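Local coordinates for Exo-beta-1,3-glucanase (Streptomyces sp. SirexAA-E, PDB 4PEY), which hydrolyses laminarin and laminarioligosaccharides from their non-reducing ends as a secreted exo-beta-1,3-glucanase, yielding glucose and laminaribiose, at residues A[78-82]-A[224-228]. The protein carries 1 engineered substitution. Residues are numbered along the deposited sequence; the frame is centred on the assembly and turned at random.
Sequences AGLGL and FLYLD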
ATOM      1  N   ALA A  78      10.149 -13.437  -1.625  1.00 10.88           N
ATOM      2  CA  ALA A  78      10.812 -13.091  -0.377  1.00 11.43           C
ATOM      3  C   ALA A  78      11.870 -14.104   0.023  1.00 11.80           C
ATOM      4  O   ALA A  78      11.827 -15.272  -0.379  1.00 12.84           O
ATOM      5  CB  ALA A  78       9.782 -12.952   0.753  1.00 12.79           C
ATOM      6  N   GLY A  79      12.813 -13.635   0.832  1.00 11.70           N
ATOM      7  CA  GLY A  79      13.773 -14.506   1.486  1.00 11.26           C
ATOM      8  C   GLY A  79      13.265 -14.952   2.848  1.00 13.42           C
ATOM      9  O   GLY A  79      12.365 -14.338   3.430  1.00 13.54           O
ATOM     10  N   LEU A  80      13.863 -16.023   3.355  1.00 13.69           N
ATOM     11  CA  LEU A  80      13.427 -16.642   4.600  1.00 15.03           C
ATOM     12  C   LEU A  80      14.501 -16.577   5.690  1.00 16.65           C
ATOM     13  O   LEU A  80      14.469 -17.343   6.647  1.00 15.33           O
ATOM     14  CB  LEU A  80      13.020 -18.098   4.346  1.00 15.12           C
ATOM     15  CG  LEU A  80      11.748 -18.326   3.523  1.00 14.57           C
ATOM     16  CD1 LEU A  80      11.650 -19.787   3.056  1.00 15.21           C
ATOM     17  CD2 LEU A  80      10.502 -17.925   4.323  1.00 15.10           C
ATOM     18  N   GLY A  81      15.446 -15.654   5.547  1.00 15.34           N
ATOM     19  CA  GLY A  81      16.414 -15.416   6.601  1.00 15.98           C
ATOM     20  C   GLY A  81      15.874 -14.446   7.632  1.00 17.60           C
ATOM     21  O   GLY A  81      14.862 -13.779   7.411  1.00 18.87           O
ATOM     22  N   LEU A  82      16.549 -14.360   8.770  1.00 17.95           N
ATOM     23  CA  LEU A  82      16.198 -13.370   9.770  1.00 19.03           C
ATOM     24  C   LEU A  82      16.580 -11.985   9.257  1.00 18.44           C
ATOM     25  O   LEU A  82      15.923 -10.989   9.563  1.00 20.46           O
ATOM     26  CB  LEU A  82      16.893 -13.673  11.097  1.00 22.03           C
ATOM     27  CG  LEU A  82      16.528 -12.769  12.271  1.00 26.95           C
ATOM     28  CD1 LEU A  82      15.032 -12.828  12.572  1.00 27.82           C
ATOM     29  CD2 LEU A  82      17.341 -13.167  13.483  1.00 28.31           C
ATOM     30  N   PHE A 224       7.020 -10.894   8.974  1.00 12.40           N
ATOM     31  CA  PHE A 224       7.336 -11.714   7.806  1.00 13.16           C
ATOM     32  C   PHE A 224       7.700 -13.140   8.212  1.00 13.12           C
ATOM     33  O   PHE A 224       8.220 -13.393   9.313  1.00 14.41           O
ATOM     34  CB  PHE A 224       8.476 -11.085   6.986  1.00 13.59           C
ATOM     35  CG  PHE A 224       9.747 -10.888   7.769  1.00 13.30           C
ATOM     36  CD1 PHE A 224      10.744 -11.857   7.757  1.00 14.57           C
ATOM     37  CD2 PHE A 224       9.941  -9.742   8.529  1.00 13.78           C
ATOM     38  CE1 PHE A 224      11.918 -11.686   8.486  1.00 13.99           C
ATOM     39  CE2 PHE A 224      11.109  -9.566   9.270  1.00 13.63           C
ATOM     40  CZ  PHE A 224      12.097 -10.540   9.246  1.00 13.93           C
ATOM     41  N   LEU A 225       7.396 -14.066   7.310  1.00 14.08           N
ATOM     42  CA  LEU A 225       7.742 -15.467   7.465  1.00 14.84           C
ATOM     43  C   LEU A 225       9.244 -15.677   7.293  1.00 14.02           C
ATOM     44  O   LEU A 225       9.856 -15.105   6.389  1.00 15.55           O
ATOM     45  CB  LEU A 225       6.976 -16.306   6.437  1.00 14.83           C
ATOM     46  CG  LEU A 225       7.081 -17.827   6.545  1.00 15.83           C
ATOM     47  CD1 LEU A 225       6.338 -18.324   7.798  1.00 16.61           C
ATOM     48  CD2 LEU A 225       6.532 -18.495   5.276  1.00 16.43           C
ATOM     49  N   TYR A 226       9.847 -16.497   8.146  1.00 13.99           N
ATOM     50  CA  TYR A 226      11.245 -16.852   7.932  1.00 14.33           C
ATOM     51  C   TYR A 226      11.536 -18.223   8.508  1.00 17.08           C
ATOM     52  O   TYR A 226      10.674 -18.841   9.144  1.00 16.68           O
ATOM     53  CB  TYR A 226      12.185 -15.794   8.535  1.00 15.88           C
ATOM     54  CG  TYR A 226      12.400 -15.890  10.034  1.00 15.93           C
ATOM     55  CD1 TYR A 226      11.410 -15.497  10.934  1.00 17.01           C
ATOM     56  CD2 TYR A 226      13.609 -16.342  10.551  1.00 18.39           C
ATOM     57  CE1 TYR A 226      11.618 -15.571  12.302  1.00 18.04           C
ATOM     58  CE2 TYR A 226      13.824 -16.419  11.914  1.00 19.42           C
ATOM     59  CZ  TYR A 226      12.825 -16.034  12.788  1.00 19.68           C
ATOM     60  OH  TYR A 226      13.034 -16.110  14.148  1.00 22.35           O
ATOM     61  N   LEU A 227      12.744 -18.705   8.248  1.00 17.20           N
ATOM     62  CA  LEU A 227      13.214 -19.977   8.781  1.00 20.51           C
ATOM     63  C   LEU A 227      14.226 -19.769   9.890  1.00 23.15           C
ATOM     64  O   LEU A 227      15.254 -19.133   9.686  1.00 23.47           O
ATOM     65  CB  LEU A 227      13.837 -20.819   7.671  1.00 21.54           C
ATOM     66  CG  LEU A 227      12.861 -21.609   6.808  1.00 22.69           C
ATOM     67  CD1 LEU A 227      13.573 -22.152   5.577  1.00 23.68           C
ATOM     68  CD2 LEU A 227      12.246 -22.738   7.629  1.00 22.36           C
ATOM     69  N   ASP A 228      13.916 -20.303  11.065  1.00 26.14           N
ATOM     70  CA  ASP A 228      14.866 -20.365  12.167  1.00 31.10           C
ATOM     71  C   ASP A 228      15.403 -21.788  12.194  1.00 33.56           C
ATOM     72  O   ASP A 228      14.758 -22.693  12.720  1.00 34.27           O
ATOM     73  CB  ASP A 228      14.190 -19.983  13.486  1.00 34.64           C
ATOM     74  CG  ASP A 228      15.166 -19.839  14.633  1.00 39.04           C
ATOM     75  OD1 ASP A 228      16.388 -19.747  14.385  1.00 40.39           O
ATOM     76  OD2 ASP A 228      14.702 -19.807  15.793  1.00 41.72           O
TER
HETATM   77  O   HOH W   1       9.735 -13.514   4.223  1.00 15.93           O
HETATM   78  O   HOH W   2      17.321 -17.472   9.550  1.00 36.04           O
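CD1 of L82 sits over one face of the Y226 ring, displaced toward the rim, in a CH-pi contact 4.1 Å from the ring centroid; the two side chains run side by side in the same direction, and Y226 OH is hydrogen-bonded to S257 OG. The F224 ring is met at its edge instead, near its plane, where G81 O lies 3.8 Å from CE1 and L82 O approaches CZ. CG of Y226 is lodged between its backbone N and carbonyl carbon (chi1 80°), which turns the ring alongside L82. Were Y226 an alanine, the L82 methyl would probably lose its aromatic face and S257 its hydroxyl partner. In this GH55 enzyme of parallel beta-helical build, the turn leaving strand 75-79 packs against strand 224-228, which pairs antiparallel with strand 231-243. One direct backbone bond joins them, L227 N to L80 O at 2.7 Å and nearly straight (177°). A water bridges the segments, donating to both G79 O and L225 O. CD2 of L80 lies 4.1 Å from CG of L225, while its CD1 reaches CD1 of L227 at 4.0 Å.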